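Local coordinates for protein NADPH-dependent nitro/flavin reductase (Bacillus subtilis, PDB 3N2S) that uses NADPH to reduce flavin mononucleotide, and also reduces nitroaromatic compounds, quinones and azo dyes, at residues A37-Y42 against L111-L116; V43-I48 against Y84-L89; G74-F79 against G160-H165. One frame throughout, in Å; residues are numbered along the deposited sequence.

Contact 1: A37-Y42 against L111-L116. With FMN (flavin mononucleotide), chain G.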
ATOM      1  N   ALA A  37       7.974   7.659   1.973  1.00 12.92           N
ATOM      2  CA  ALA A  37       6.782   7.497   1.127  1.00 11.69           C
ATOM      3  C   ALA A  37       5.769   8.600   1.413  1.00 13.46           C
ATOM      4  O   ALA A  37       5.718   9.135   2.523  1.00 12.97           O
ATOM      5  CB  ALA A  37       6.132   6.128   1.388  1.00 12.44           C
ATOM      6  N   SER A  38       4.949   8.932   0.415  1.00 10.40           N
ATOM      7  CA  SER A  38       3.823   9.861   0.577  1.00  9.76           C
ATOM      8  C   SER A  38       2.925   9.308   1.691  1.00 12.08           C
ATOM      9  O   SER A  38       2.911   8.094   1.953  1.00 11.16           O
ATOM     10  CB  SER A  38       3.002   9.930  -0.709  1.00 11.61           C
ATOM     11  OG  SER A  38       3.761  10.495  -1.765  1.00 16.53           O
ATOM     12  N   THR A  39       2.185  10.200   2.334  1.00  8.93           N
ATOM     13  CA  THR A  39       1.306   9.870   3.449  1.00  9.55           C
ATOM     14  C   THR A  39       0.068  10.779   3.423  1.00 13.92           C
ATOM     15  O   THR A  39       0.213  12.000   3.350  1.00 14.75           O
ATOM     16  CB  THR A  39       2.081   9.926   4.785  1.00 12.86           C
ATOM     17  OG1 THR A  39       1.127   9.958   5.839  1.00 10.78           O
ATOM     18  CG2 THR A  39       2.988  11.176   4.900  1.00 14.97           C
ATOM     19  N   SER A  40      -1.137  10.184   3.448  1.00 11.67           N
ATOM     20  CA  SER A  40      -2.421  10.927   3.407  1.00 12.61           C
ATOM     21  C   SER A  40      -2.477  11.955   4.526  1.00 15.90           C
ATOM     22  O   SER A  40      -2.287  11.599   5.685  1.00 14.77           O
ATOM     23  CB  SER A  40      -3.604   9.982   3.585  1.00 13.67           C
ATOM     24  OG  SER A  40      -3.686   9.006   2.564  1.00 21.38           O
ATOM     25  N   SER A  41      -2.686  13.239   4.160  1.00 12.50           N
ATOM     26  CA  SER A  41      -2.767  14.376   5.076  1.00 12.18           C
ATOM     27  C   SER A  41      -1.625  14.441   6.092  1.00 16.79           C
ATOM     28  O   SER A  41      -1.852  14.898   7.217  1.00 16.20           O
ATOM     29  CB  SER A  41      -4.124  14.420   5.763  1.00 14.65           C
ATOM     30  OG  SER A  41      -5.139  14.590   4.787  1.00 17.38           O
ATOM     31  N   TYR A  42      -0.429  13.910   5.723  1.00 14.40           N
ATOM     32  CA  TYR A  42       0.802  13.933   6.542  1.00 13.69           C
ATOM     33  C   TYR A  42       0.646  13.115   7.845  1.00 16.53           C
ATOM     34  O   TYR A  42       1.478  13.238   8.754  1.00 16.33           O
ATOM     35  CB  TYR A  42       1.077  15.423   6.882  1.00 15.31           C
ATOM     36  CG  TYR A  42       2.484  15.868   7.194  1.00 17.87           C
ATOM     37  CD1 TYR A  42       3.578  15.051   6.912  1.00 19.91           C
ATOM     38  CD2 TYR A  42       2.732  17.143   7.701  1.00 18.76           C
ATOM     39  CE1 TYR A  42       4.883  15.486   7.152  1.00 21.58           C
ATOM     40  CE2 TYR A  42       4.027  17.588   7.945  1.00 19.49           C
ATOM     41  CZ  TYR A  42       5.099  16.755   7.682  1.00 26.20           C
ATOM     42  OH  TYR A  42       6.368  17.240   7.879  1.00 23.76           O
ATOM     43  N   LEU A 111      -4.009   1.615   6.215  1.00 12.23           N
ATOM     44  CA  LEU A 111      -3.557   0.473   5.415  1.00 12.09           C
ATOM     45  C   LEU A 111      -2.719   0.937   4.222  1.00 13.25           C
ATOM     46  O   LEU A 111      -1.657   0.372   3.964  1.00 10.70           O
ATOM     47  CB  LEU A 111      -4.748  -0.360   4.918  1.00 13.50           C
ATOM     48  CG  LEU A 111      -5.046  -1.639   5.718  1.00 20.88           C
ATOM     49  CD1 LEU A 111      -5.473  -1.302   7.140  1.00 21.96           C
ATOM     50  CD2 LEU A 111      -6.131  -2.442   5.044  1.00 26.94           C
ATOM     51  N   ILE A 112      -3.200   1.964   3.505  1.00 10.97           N
ATOM     52  CA  ILE A 112      -2.487   2.521   2.345  1.00  9.87           C
ATOM     53  C   ILE A 112      -1.148   3.135   2.798  1.00 12.93           C
ATOM     54  O   ILE A 112      -0.125   2.866   2.185  1.00 11.94           O
ATOM     55  CB  ILE A 112      -3.385   3.501   1.538  1.00 11.44           C
ATOM     56  CG1 ILE A 112      -4.567   2.709   0.879  1.00 11.01           C
ATOM     57  CG2 ILE A 112      -2.549   4.271   0.483  1.00 10.00           C
ATOM     58  CD1 ILE A 112      -5.765   3.593   0.438  1.00 16.68           C
ATOM     59  N   ASP A 113      -1.155   3.930   3.880  1.00  9.66           N
ATOM     60  CA  ASP A 113       0.084   4.548   4.386  1.00  9.03           C
ATOM     61  C   ASP A 113       1.145   3.483   4.695  1.00 11.75           C
ATOM     62  O   ASP A 113       2.290   3.633   4.290  1.00 11.92           O
ATOM     63  CB  ASP A 113      -0.202   5.386   5.642  1.00 10.92           C
ATOM     64  CG  ASP A 113      -0.316   6.889   5.410  1.00 17.79           C
ATOM     65  OD1 ASP A 113      -0.639   7.301   4.266  1.00 17.69           O
ATOM     66  OD2 ASP A 113      -0.089   7.651   6.372  1.00 18.07           O
ATOM     67  N   ALA A 114       0.769   2.419   5.423  1.00  9.89           N
ATOM     68  CA  ALA A 114       1.686   1.329   5.783  1.00 10.66           C
ATOM     69  C   ALA A 114       2.200   0.601   4.553  1.00 11.82           C
ATOM     70  O   ALA A 114       3.384   0.262   4.503  1.00  9.33           O
ATOM     71  CB  ALA A 114       0.993   0.338   6.719  1.00 11.88           C
ATOM     72  N   ALA A 115       1.309   0.332   3.569  1.00  9.04           N
ATOM     73  CA  ALA A 115       1.714  -0.382   2.340  1.00 10.24           C
ATOM     74  C   ALA A 115       2.697   0.454   1.498  1.00 13.59           C
ATOM     75  O   ALA A 115       3.686  -0.101   1.014  1.00 13.69           O
ATOM     76  CB  ALA A 115       0.490  -0.759   1.514  1.00 10.46           C
ATOM     77  N   LEU A 116       2.464   1.779   1.358  1.00  8.99           N
ATOM     78  CA  LEU A 116       3.409   2.620   0.585  1.00  9.26           C
ATOM     79  C   LEU A 116       4.781   2.608   1.253  1.00 13.14           C
ATOM     80  O   LEU A 116       5.794   2.486   0.560  1.00 12.07           O
ATOM     81  CB  LEU A 116       2.916   4.079   0.433  1.00  9.30           C
ATOM     82  CG  LEU A 116       1.530   4.328  -0.164  1.00 14.37           C
ATOM     83  CD1 LEU A 116       1.246   5.829  -0.265  1.00 14.17           C
ATOM     84  CD2 LEU A 116       1.333   3.655  -1.494  1.00 12.96           C
TER
HETATM   85  N1  FMN G 400      -2.068  15.547  -1.618  1.00 13.32           N
HETATM   86  C2  FMN G 400      -2.961  16.389  -2.232  1.00 13.66           C
HETATM   87  O2  FMN G 400      -2.639  17.540  -2.543  1.00 13.97           O
HETATM   88  N3  FMN G 400      -4.230  15.974  -2.453  1.00 13.45           N
HETATM   89  C4  FMN G 400      -4.765  14.757  -2.206  1.00 13.58           C
HETATM   90  O4  FMN G 400      -5.898  14.459  -2.447  1.00 14.12           O
HETATM   91  C4A FMN G 400      -3.817  13.795  -1.597  1.00 13.12           C
HETATM   92  N5  FMN G 400      -4.200  12.550  -1.358  1.00 13.23           N
HETATM   93  C5A FMN G 400      -3.219  11.646  -0.896  1.00 13.20           C
HETATM   94  C6  FMN G 400      -3.628  10.285  -0.764  1.00 13.47           C
HETATM   95  C7  FMN G 400      -2.698   9.306  -0.408  1.00 13.82           C
HETATM   96  C7M FMN G 400      -3.140   7.866  -0.341  1.00 14.89           C
HETATM   97  C8  FMN G 400      -1.317   9.696  -0.079  1.00 13.94           C
HETATM   98  C8M FMN G 400      -0.326   8.715   0.329  1.00 15.16           C
HETATM   99  C9  FMN G 400      -0.934  11.056  -0.181  1.00 13.64           C
HETATM  100  C9A FMN G 400      -1.871  12.050  -0.584  1.00 13.19           C
HETATM  101  N10 FMN G 400      -1.517  13.399  -0.806  1.00 13.06           N
HETATM  102  C10 FMN G 400      -2.410  14.303  -1.334  1.00 13.31           C
HETATM  103  C1' FMN G 400      -0.136  13.853  -0.562  1.00 13.17           C
HETATM  104  C2' FMN G 400       0.117  14.002   0.934  1.00 13.29           C
HETATM  105  O2' FMN G 400      -0.536  15.201   1.335  1.00 12.89           O
HETATM  106  C3' FMN G 400       1.626  14.147   1.118  1.00 13.76           C
HETATM  107  O3' FMN G 400       2.238  12.905   0.748  1.00 14.76           O
HETATM  108  C4' FMN G 400       2.008  14.538   2.589  1.00 14.59           C
HETATM  109  O4' FMN G 400       1.609  15.901   2.848  1.00 15.80           O
HETATM  110  C5' FMN G 400       3.553  14.438   2.811  1.00 14.81           C
HETATM  111  O5' FMN G 400       4.157  15.344   1.893  1.00 14.40           O
HETATM  112  P   FMN G 400       5.280  14.835   0.872  1.00 13.88           P
HETATM  113  O1P FMN G 400       5.511  16.061  -0.027  1.00 15.83           O
HETATM  114  O2P FMN G 400       4.638  13.782  -0.090  1.00 15.42           O
HETATM  115  O3P FMN G 400       6.491  14.232   1.561  1.00 14.52           O
HETATM  116  O   HOH W   1       3.114   6.301   3.959  1.00 12.60           O
HETATM  117  O   HOH W   2      -2.836   6.607   3.161  1.00 15.55           O
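The D113 carboxylate reaches from its helix to the flavin-binding loop 37-42 and grips it with both oxygens. OD1 takes the backbone N-H of S40 on its syn lone pair, with 3.0 Å from S40 N to D113 OD1 and an N-H...O angle of 155°. OD2 is met from above the carboxylate plane by the T39 hydroxyl, T39 OG1 to D113 OD2 being 2.7 Å. That hydroxyl, anti to its own backbone N (chi1 165°), also accepts from Q44 N, while OD2 takes the N-H of A45. An alanine in place of D113 would remove the acceptors for S40 N, T39 OG1 and A45 N, and would probably let the loop slacken against the helix.

The other close-packed piece is apolar. A37 CB rests 3.9 Å from L116 CB, and L116 CD1 carries on to the flavin, 3.3 Å from FMN C8M. T39 N donates to FMN O3' at 3.1 Å, so the loop also binds the ribityl chain.

Elsewhere in this buried contact two waters bridge the segments. One accepts from S40 OG (2.6 Å) and donates to D113 OD1, also at 2.6 Å, linking the acid to a hydroxyl it does not reach directly. Another sits between S38 O and D113 O.

R175 of the second subunit bonds to A37 O and, with S13 and R15 of that chain, helps complete the FMN site. The loop runs from helix 24-35 to strand 46-51 and lies on helix 104-127, whose A114 packs on Y46 and L158 of the sheet.

Contact 2: V43-I48 against Y84-L89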
ATOM      1  N   VAL A  43      -0.403  12.277   7.934  1.00 12.35           N
ATOM      2  CA  VAL A  43      -0.715  11.508   9.153  1.00 12.22           C
ATOM      3  C   VAL A  43       0.279  10.437   9.547  1.00 16.19           C
ATOM      4  O   VAL A  43       0.365  10.116  10.742  1.00 14.93           O
ATOM      5  CB  VAL A  43      -2.194  11.035   9.264  1.00 16.64           C
ATOM      6  CG1 VAL A  43      -3.160  12.176   8.960  1.00 17.01           C
ATOM      7  CG2 VAL A  43      -2.471   9.854   8.331  1.00 16.43           C
ATOM      8  N   GLN A  44       1.008   9.853   8.560  1.00 12.10           N
ATOM      9  CA  GLN A  44       2.010   8.794   8.782  1.00 12.24           C
ATOM     10  C   GLN A  44       1.422   7.712   9.710  1.00 16.65           C
ATOM     11  O   GLN A  44       1.983   7.406  10.767  1.00 15.57           O
ATOM     12  CB  GLN A  44       3.320   9.396   9.359  1.00 13.02           C
ATOM     13  CG  GLN A  44       3.977  10.405   8.426  1.00 14.43           C
ATOM     14  CD  GLN A  44       4.932  11.344   9.142  1.00 19.49           C
ATOM     15  OE1 GLN A  44       6.080  11.018   9.400  1.00 12.97           O
ATOM     16  NE2 GLN A  44       4.502  12.550   9.409  1.00 12.66           N
ATOM     17  N   ALA A  45       0.259   7.179   9.309  1.00 13.71           N
ATOM     18  CA  ALA A  45      -0.555   6.266  10.125  1.00 14.21           C
ATOM     19  C   ALA A  45      -0.057   4.814  10.178  1.00 14.78           C
ATOM     20  O   ALA A  45      -0.822   3.881   9.972  1.00 13.57           O
ATOM     21  CB  ALA A  45      -2.016   6.343   9.697  1.00 14.61           C
ATOM     22  N   TYR A  46       1.219   4.636  10.519  1.00 11.89           N
ATOM     23  CA  TYR A  46       1.816   3.302  10.586  1.00 11.42           C
ATOM     24  C   TYR A  46       2.941   3.225  11.604  1.00 15.82           C
ATOM     25  O   TYR A  46       3.490   4.248  12.032  1.00 17.15           O
ATOM     26  CB  TYR A  46       2.335   2.871   9.181  1.00 13.53           C
ATOM     27  CG  TYR A  46       3.355   3.825   8.599  1.00 13.57           C
ATOM     28  CD1 TYR A  46       4.716   3.645   8.832  1.00 15.55           C
ATOM     29  CD2 TYR A  46       2.954   4.951   7.883  1.00 13.87           C
ATOM     30  CE1 TYR A  46       5.653   4.572   8.382  1.00 16.67           C
ATOM     31  CE2 TYR A  46       3.879   5.880   7.419  1.00 14.31           C
ATOM     32  CZ  TYR A  46       5.227   5.690   7.674  1.00 20.14           C
ATOM     33  OH  TYR A  46       6.128   6.610   7.213  1.00 19.15           O
ATOM     34  N   SER A  47       3.318   1.990  11.944  1.00 11.87           N
ATOM     35  CA  SER A  47       4.453   1.643  12.776  1.00 11.40           C
ATOM     36  C   SER A  47       5.118   0.430  12.187  1.00 14.09           C
ATOM     37  O   SER A  47       4.479  -0.346  11.465  1.00 13.02           O
ATOM     38  CB  SER A  47       4.037   1.389  14.224  1.00 12.51           C
ATOM     39  OG  SER A  47       4.126   2.619  14.921  1.00 17.10           O
ATOM     40  N   ILE A  48       6.429   0.307  12.425  1.00  9.94           N
ATOM     41  CA  ILE A  48       7.243  -0.796  11.924  1.00  8.46           C
ATOM     42  C   ILE A  48       7.895  -1.454  13.122  1.00 15.38           C
ATOM     43  O   ILE A  48       8.628  -0.792  13.860  1.00 16.61           O
ATOM     44  CB  ILE A  48       8.295  -0.302  10.896  1.00 10.37           C
ATOM     45  CG1 ILE A  48       7.652   0.534   9.759  1.00 10.74           C
ATOM     46  CG2 ILE A  48       9.132  -1.479  10.355  1.00 10.17           C
ATOM     47  CD1 ILE A  48       8.665   1.366   8.891  1.00 14.23           C
ATOM     48  N   TYR A  84      -2.874   4.729  17.078  1.00 15.55           N
ATOM     49  CA  TYR A  84      -2.602   4.858  18.521  1.00 15.50           C
ATOM     50  C   TYR A  84      -1.780   6.127  18.785  1.00 17.73           C
ATOM     51  O   TYR A  84      -2.039   6.844  19.756  1.00 17.37           O
ATOM     52  CB  TYR A  84      -1.886   3.614  19.028  1.00 17.05           C
ATOM     53  CG  TYR A  84      -1.399   3.691  20.461  1.00 18.31           C
ATOM     54  CD1 TYR A  84      -2.240   3.368  21.522  1.00 20.74           C
ATOM     55  CD2 TYR A  84      -0.077   4.018  20.753  1.00 18.81           C
ATOM     56  CE1 TYR A  84      -1.783   3.385  22.841  1.00 21.34           C
ATOM     57  CE2 TYR A  84       0.392   4.037  22.070  1.00 19.31           C
ATOM     58  CZ  TYR A  84      -0.462   3.707  23.109  1.00 28.55           C
ATOM     59  OH  TYR A  84      -0.010   3.749  24.409  1.00 29.60           O
ATOM     60  N   ARG A  85      -0.800   6.411  17.903  1.00 15.04           N
ATOM     61  CA  ARG A  85       0.042   7.613  17.955  1.00 14.98           C
ATOM     62  C   ARG A  85      -0.856   8.864  18.006  1.00 18.43           C
ATOM     63  O   ARG A  85      -0.650   9.740  18.850  1.00 18.72           O
ATOM     64  CB  ARG A  85       0.931   7.652  16.694  1.00 16.60           C
ATOM     65  CG  ARG A  85       1.858   8.881  16.568  1.00 19.98           C
ATOM     66  CD  ARG A  85       2.748   8.833  15.327  1.00 14.97           C
ATOM     67  NE  ARG A  85       3.611   7.644  15.345  1.00 15.33           N
ATOM     68  CZ  ARG A  85       3.539   6.648  14.463  1.00 25.08           C
ATOM     69  NH1 ARG A  85       2.686   6.714  13.444  1.00 10.51           N
ATOM     70  NH2 ARG A  85       4.320   5.585  14.589  1.00 14.76           N
ATOM     71  N   HIS A  86      -1.887   8.889  17.153  1.00 14.09           N
ATOM     72  CA  HIS A  86      -2.868   9.969  16.998  1.00 14.30           C
ATOM     73  C   HIS A  86      -3.786  10.040  18.224  1.00 18.03           C
ATOM     74  O   HIS A  86      -4.036  11.132  18.736  1.00 16.32           O
ATOM     75  CB  HIS A  86      -3.618   9.804  15.652  1.00 15.05           C
ATOM     76  CG  HIS A  86      -2.662   9.519  14.525  1.00 18.29           C
ATOM     77  ND1 HIS A  86      -2.114   8.249  14.335  1.00 20.63           N
ATOM     78  CD2 HIS A  86      -2.092  10.368  13.644  1.00 20.13           C
ATOM     79  CE1 HIS A  86      -1.257   8.370  13.330  1.00 19.89           C
ATOM     80  NE2 HIS A  86      -1.222   9.625  12.875  1.00 20.26           N
ATOM     81  N   GLN A  87      -4.229   8.872  18.735  1.00 16.45           N
ATOM     82  CA  GLN A  87      -5.025   8.806  19.967  1.00 16.89           C
ATOM     83  C   GLN A  87      -4.233   9.432  21.125  1.00 19.64           C
ATOM     84  O   GLN A  87      -4.761  10.290  21.824  1.00 17.62           O
ATOM     85  CB  GLN A  87      -5.364   7.348  20.322  1.00 18.01           C
ATOM     86  CG  GLN A  87      -6.321   7.238  21.516  1.00 28.12           C
ATOM     87  CD  GLN A  87      -6.350   5.877  22.160  1.00 45.41           C
ATOM     88  OE1 GLN A  87      -5.397   5.081  22.091  1.00 36.22           O
ATOM     89  NE2 GLN A  87      -7.448   5.598  22.844  1.00 37.05           N
ATOM     90  N   GLN A  88      -2.967   8.999  21.321  1.00 17.63           N
ATOM     91  CA  GLN A  88      -2.102   9.484  22.411  1.00 17.77           C
ATOM     92  C   GLN A  88      -1.668  10.951  22.274  1.00 23.84           C
ATOM     93  O   GLN A  88      -1.592  11.670  23.271  1.00 23.93           O
ATOM     94  CB  GLN A  88      -0.889   8.576  22.593  1.00 18.78           C
ATOM     95  CG  GLN A  88      -1.204   7.173  23.143  1.00 29.31           C
ATOM     96  CD  GLN A  88      -1.845   7.076  24.521  1.00 56.19           C
ATOM     97  OE1 GLN A  88      -2.543   6.095  24.815  1.00 52.60           O
ATOM     98  NE2 GLN A  88      -1.569   8.024  25.418  1.00 55.72           N
ATOM     99  N   LEU A  89      -1.409  11.384  21.032  1.00 21.06           N
ATOM    100  CA  LEU A  89      -1.047  12.755  20.653  1.00 22.21           C
ATOM    101  C   LEU A  89      -2.175  13.688  21.165  1.00 24.77           C
ATOM    102  O   LEU A  89      -1.897  14.684  21.832  1.00 24.42           O
ATOM    103  CB  LEU A  89      -0.924  12.766  19.100  1.00 22.97           C
ATOM    104  CG  LEU A  89      -0.909  14.024  18.283  1.00 28.74           C
ATOM    105  CD1 LEU A  89      -0.336  13.717  16.933  1.00 29.36           C
ATOM    106  CD2 LEU A  89      -2.320  14.565  18.059  1.00 31.82           C
TER
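R85 and H86, neighbours on the first turn of their helix, both point at segment 43-48 but present their flat groups steeply tilted to one another, the guanidinium and imidazole planes meeting at about 77°. Each uses its edge. The imidazole holds V43 O almost exactly in its ring plane, and H86 NE2 donates to V43 O at 2.7 Å along a nearly straight line (165° at the hydrogen). Beside that bond, H86 CE1 lies 3.9 Å from A45 CA, so the ring sits close against the turn.

R85 leaves the helix fully extended through its first two torsions and then bends at chi3 (-60°), which brings the guanidinium end-on to the start of the strand. Both terminal nitrogens close on a single oxygen: R85 NH1 and R85 NH2 each stand 3.0 Å from Y46 O, which lies near the guanidinium plane. Q44 O is 2.9 Å from R85 NH1, but the angle is too poor for a hydrogen bond. The same carbonyl takes a weak bond from Y46 N, closing an inverse gamma turn centred on A45. NH2 has a further acceptor in A180 O of the second subunit, and the S47 hydroxyl beside it is bonded to D82.

Two donor side chains thus clasp the carbonyls of V43 and Y46, on either side of A45, where loop becomes strand. D82, at the end of strand 75-82, also takes R85 N, tying helix 84-92 to that strand. V43 and A45 pack on helix 104-127, while I48 carries the sheet across the interface by pairing in parallel with a strand of the second subunit.

Contact 3: G74-F79 against G160-H165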
ATOM      1  N   GLY A  74      17.750 -11.792   7.441  1.00 20.81           N
ATOM      2  CA  GLY A  74      18.632 -10.748   7.967  1.00 19.79           C
ATOM      3  C   GLY A  74      17.968  -9.895   9.031  1.00 22.58           C
ATOM      4  O   GLY A  74      18.655  -9.316   9.885  1.00 19.80           O
ATOM      5  N   HIS A  75      16.617  -9.768   8.947  1.00 17.66           N
ATOM      6  CA  HIS A  75      15.746  -9.038   9.885  1.00 17.00           C
ATOM      7  C   HIS A  75      14.305  -9.285   9.486  1.00 19.88           C
ATOM      8  O   HIS A  75      14.032  -9.446   8.288  1.00 19.30           O
ATOM      9  CB  HIS A  75      16.032  -7.519   9.863  1.00 17.59           C
ATOM     10  CG  HIS A  75      15.635  -6.803  11.130  1.00 21.02           C
ATOM     11  ND1 HIS A  75      16.110  -7.206  12.365  1.00 23.29           N
ATOM     12  CD2 HIS A  75      14.864  -5.708  11.307  1.00 23.68           C
ATOM     13  CE1 HIS A  75      15.596  -6.368  13.249  1.00 23.06           C
ATOM     14  NE2 HIS A  75      14.854  -5.441  12.659  1.00 23.69           N
ATOM     15  N   PHE A  76      13.387  -9.298  10.466  1.00 15.82           N
ATOM     16  CA  PHE A  76      11.964  -9.452  10.177  1.00 14.32           C
ATOM     17  C   PHE A  76      11.211  -8.203  10.632  1.00 18.40           C
ATOM     18  O   PHE A  76      11.213  -7.885  11.823  1.00 19.67           O
ATOM     19  CB  PHE A  76      11.376 -10.733  10.792  1.00 15.34           C
ATOM     20  CG  PHE A  76       9.962 -11.041  10.349  1.00 15.63           C
ATOM     21  CD1 PHE A  76       9.678 -11.326   9.013  1.00 17.00           C
ATOM     22  CD2 PHE A  76       8.911 -11.056  11.268  1.00 15.25           C
ATOM     23  CE1 PHE A  76       8.363 -11.594   8.612  1.00 16.68           C
ATOM     24  CE2 PHE A  76       7.611 -11.337  10.864  1.00 16.88           C
ATOM     25  CZ  PHE A  76       7.349 -11.617   9.545  1.00 14.48           C
ATOM     26  N   PHE A  77      10.616  -7.482   9.680  1.00 12.49           N
ATOM     27  CA  PHE A  77       9.857  -6.265   9.958  1.00 13.12           C
ATOM     28  C   PHE A  77       8.365  -6.566   9.967  1.00 16.98           C
ATOM     29  O   PHE A  77       7.887  -7.295   9.105  1.00 17.26           O
ATOM     30  CB  PHE A  77      10.145  -5.181   8.902  1.00 14.33           C
ATOM     31  CG  PHE A  77      11.582  -4.713   8.797  1.00 15.61           C
ATOM     32  CD1 PHE A  77      12.017  -3.586   9.494  1.00 17.84           C
ATOM     33  CD2 PHE A  77      12.478  -5.345   7.936  1.00 16.49           C
ATOM     34  CE1 PHE A  77      13.327  -3.111   9.344  1.00 18.08           C
ATOM     35  CE2 PHE A  77      13.803  -4.891   7.817  1.00 17.77           C
ATOM     36  CZ  PHE A  77      14.212  -3.771   8.515  1.00 16.65           C
ATOM     37  N   VAL A  78       7.620  -5.984  10.919  1.00 11.86           N
ATOM     38  CA  VAL A  78       6.162  -6.141  10.928  1.00 11.11           C
ATOM     39  C   VAL A  78       5.557  -4.760  10.703  1.00 13.49           C
ATOM     40  O   VAL A  78       5.781  -3.848  11.513  1.00 11.02           O
ATOM     41  CB  VAL A  78       5.559  -6.876  12.165  1.00 13.81           C
ATOM     42  CG1 VAL A  78       4.025  -6.931  12.073  1.00 11.95           C
ATOM     43  CG2 VAL A  78       6.139  -8.285  12.294  1.00 13.67           C
ATOM     44  N   PHE A  79       4.792  -4.609   9.602  1.00 10.16           N
ATOM     45  CA  PHE A  79       4.139  -3.343   9.280  1.00  9.92           C
ATOM     46  C   PHE A  79       2.778  -3.314   9.907  1.00 13.98           C
ATOM     47  O   PHE A  79       1.993  -4.247   9.714  1.00 12.50           O
ATOM     48  CB  PHE A  79       4.061  -3.101   7.748  1.00 11.18           C
ATOM     49  CG  PHE A  79       5.385  -2.627   7.205  1.00 12.56           C
ATOM     50  CD1 PHE A  79       5.611  -1.275   6.964  1.00 13.88           C
ATOM     51  CD2 PHE A  79       6.431  -3.525   6.991  1.00 13.97           C
ATOM     52  CE1 PHE A  79       6.856  -0.829   6.506  1.00 13.54           C
ATOM     53  CE2 PHE A  79       7.667  -3.082   6.510  1.00 15.60           C
ATOM     54  CZ  PHE A  79       7.873  -1.733   6.278  1.00 12.94           C
ATOM     55  N   GLY A 160       4.214  -9.053   7.625  1.00 11.59           N
ATOM     56  CA  GLY A 160       5.634  -8.986   7.902  1.00 12.30           C
ATOM     57  C   GLY A 160       6.369  -8.757   6.591  1.00 14.71           C
ATOM     58  O   GLY A 160       5.782  -8.860   5.490  1.00 11.91           O
ATOM     59  N   LEU A 161       7.647  -8.420   6.695  1.00 11.25           N
ATOM     60  CA  LEU A 161       8.540  -8.274   5.556  1.00 10.68           C
ATOM     61  C   LEU A 161       9.862  -8.888   5.967  1.00 16.76           C
ATOM     62  O   LEU A 161      10.531  -8.357   6.853  1.00 15.94           O
ATOM     63  CB  LEU A 161       8.723  -6.798   5.119  1.00 10.93           C
ATOM     64  CG  LEU A 161       9.476  -6.597   3.792  1.00 14.12           C
ATOM     65  CD1 LEU A 161       8.619  -7.104   2.582  1.00 14.11           C
ATOM     66  CD2 LEU A 161       9.885  -5.120   3.606  1.00 17.29           C
ATOM     67  N   ALA A 162      10.178 -10.060   5.398  1.00 13.77           N
ATOM     68  CA  ALA A 162      11.424 -10.769   5.629  1.00 13.31           C
ATOM     69  C   ALA A 162      12.437 -10.144   4.676  1.00 15.34           C
ATOM     70  O   ALA A 162      12.137  -9.946   3.504  1.00 14.13           O
ATOM     71  CB  ALA A 162      11.254 -12.254   5.331  1.00 14.95           C
ATOM     72  N   VAL A 163      13.589  -9.716   5.209  1.00 11.20           N
ATOM     73  CA  VAL A 163      14.647  -9.081   4.422  1.00 12.30           C
ATOM     74  C   VAL A 163      15.964  -9.810   4.735  1.00 17.62           C
ATOM     75  O   VAL A 163      16.221 -10.117   5.890  1.00 16.79           O
ATOM     76  CB  VAL A 163      14.785  -7.554   4.714  1.00 16.60           C
ATOM     77  CG1 VAL A 163      15.800  -6.916   3.765  1.00 16.02           C
ATOM     78  CG2 VAL A 163      13.429  -6.824   4.622  1.00 16.49           C
ATOM     79  N   GLY A 164      16.769 -10.079   3.720  1.00 16.95           N
ATOM     80  CA  GLY A 164      18.055 -10.732   3.942  1.00 17.45           C
ATOM     81  C   GLY A 164      18.891 -10.898   2.694  1.00 22.35           C
ATOM     82  O   GLY A 164      18.507 -10.452   1.605  1.00 20.53           O
ATOM     83  N   HIS A 165      20.043 -11.556   2.859  1.00 20.10           N
ATOM     84  CA  HIS A 165      20.989 -11.855   1.785  1.00 20.37           C
ATOM     85  C   HIS A 165      20.478 -13.124   1.134  1.00 23.53           C
ATOM     86  O   HIS A 165      20.329 -14.124   1.827  1.00 22.84           O
ATOM     87  CB  HIS A 165      22.415 -12.061   2.356  1.00 20.92           C
ATOM     88  CG  HIS A 165      23.001 -10.805   2.924  1.00 23.77           C
ATOM     89  ND1 HIS A 165      23.671  -9.907   2.123  1.00 25.19           N
ATOM     90  CD2 HIS A 165      22.941 -10.307   4.183  1.00 25.04           C
ATOM     91  CE1 HIS A 165      24.022  -8.908   2.916  1.00 24.78           C
ATOM     92  NE2 HIS A 165      23.609  -9.104   4.164  1.00 24.80           N
TER
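V163 O is held by two donors, G74 N at 2.7 Å and H75 N at 3.1 Å. Both G74 and H75 face this one residue, a classic beta bulge where strand 75-82 begins. Beyond it the strands settle into regular antiparallel pairing. V163 N returns to H75 O nearly along the C=O axis, and F77 pairs with L161 both ways, the shorter bond being L161 N to F77 O at 2.7 Å.

The faces differ. On one, the F76 ring swings across the neighbouring strand until F76 CZ lies 3.5 Å from G160 CA, where a beta carbon would clash with the ring; its CD1 flanks A162 CB. On the other, the edge of the F77 ring meets V163, CD2 to CG2 3.8 Å, while H75 CD2 lies over one face of the F77 ring, toward its rim. F79 and L161 run side by side, F79 CE2 4.1 Å from L161 CB.

H75 NE2 bonds to Y182 of the second subunit. These are the two inner strands of this chain's four-stranded antiparallel sheet, with 46-51 beyond 75-82 and 131-135 beyond 155-164; F77, F79 and L161 pack on helix 104-127.

Overall arrangement
All three contacts are buried; contact 3 lies nearest the chain's centre (about 11 Å between centres) and contact 2 farthest from it (about 19 Å). The chemistry of contact 3 matches its place: strand-to-strand backbone bonds and aromatic packing in the middle of the sheet. Contacts 1 and 2 work with charged or polar side chains that grip the backbone of one continuous loop leading into strand 46-51, and they share hydrogen bonds along it. I48 links contact 2 to contact 3 by packing on F77 and F79. Contact 1 alone touches FMN, and all three reach the second subunit.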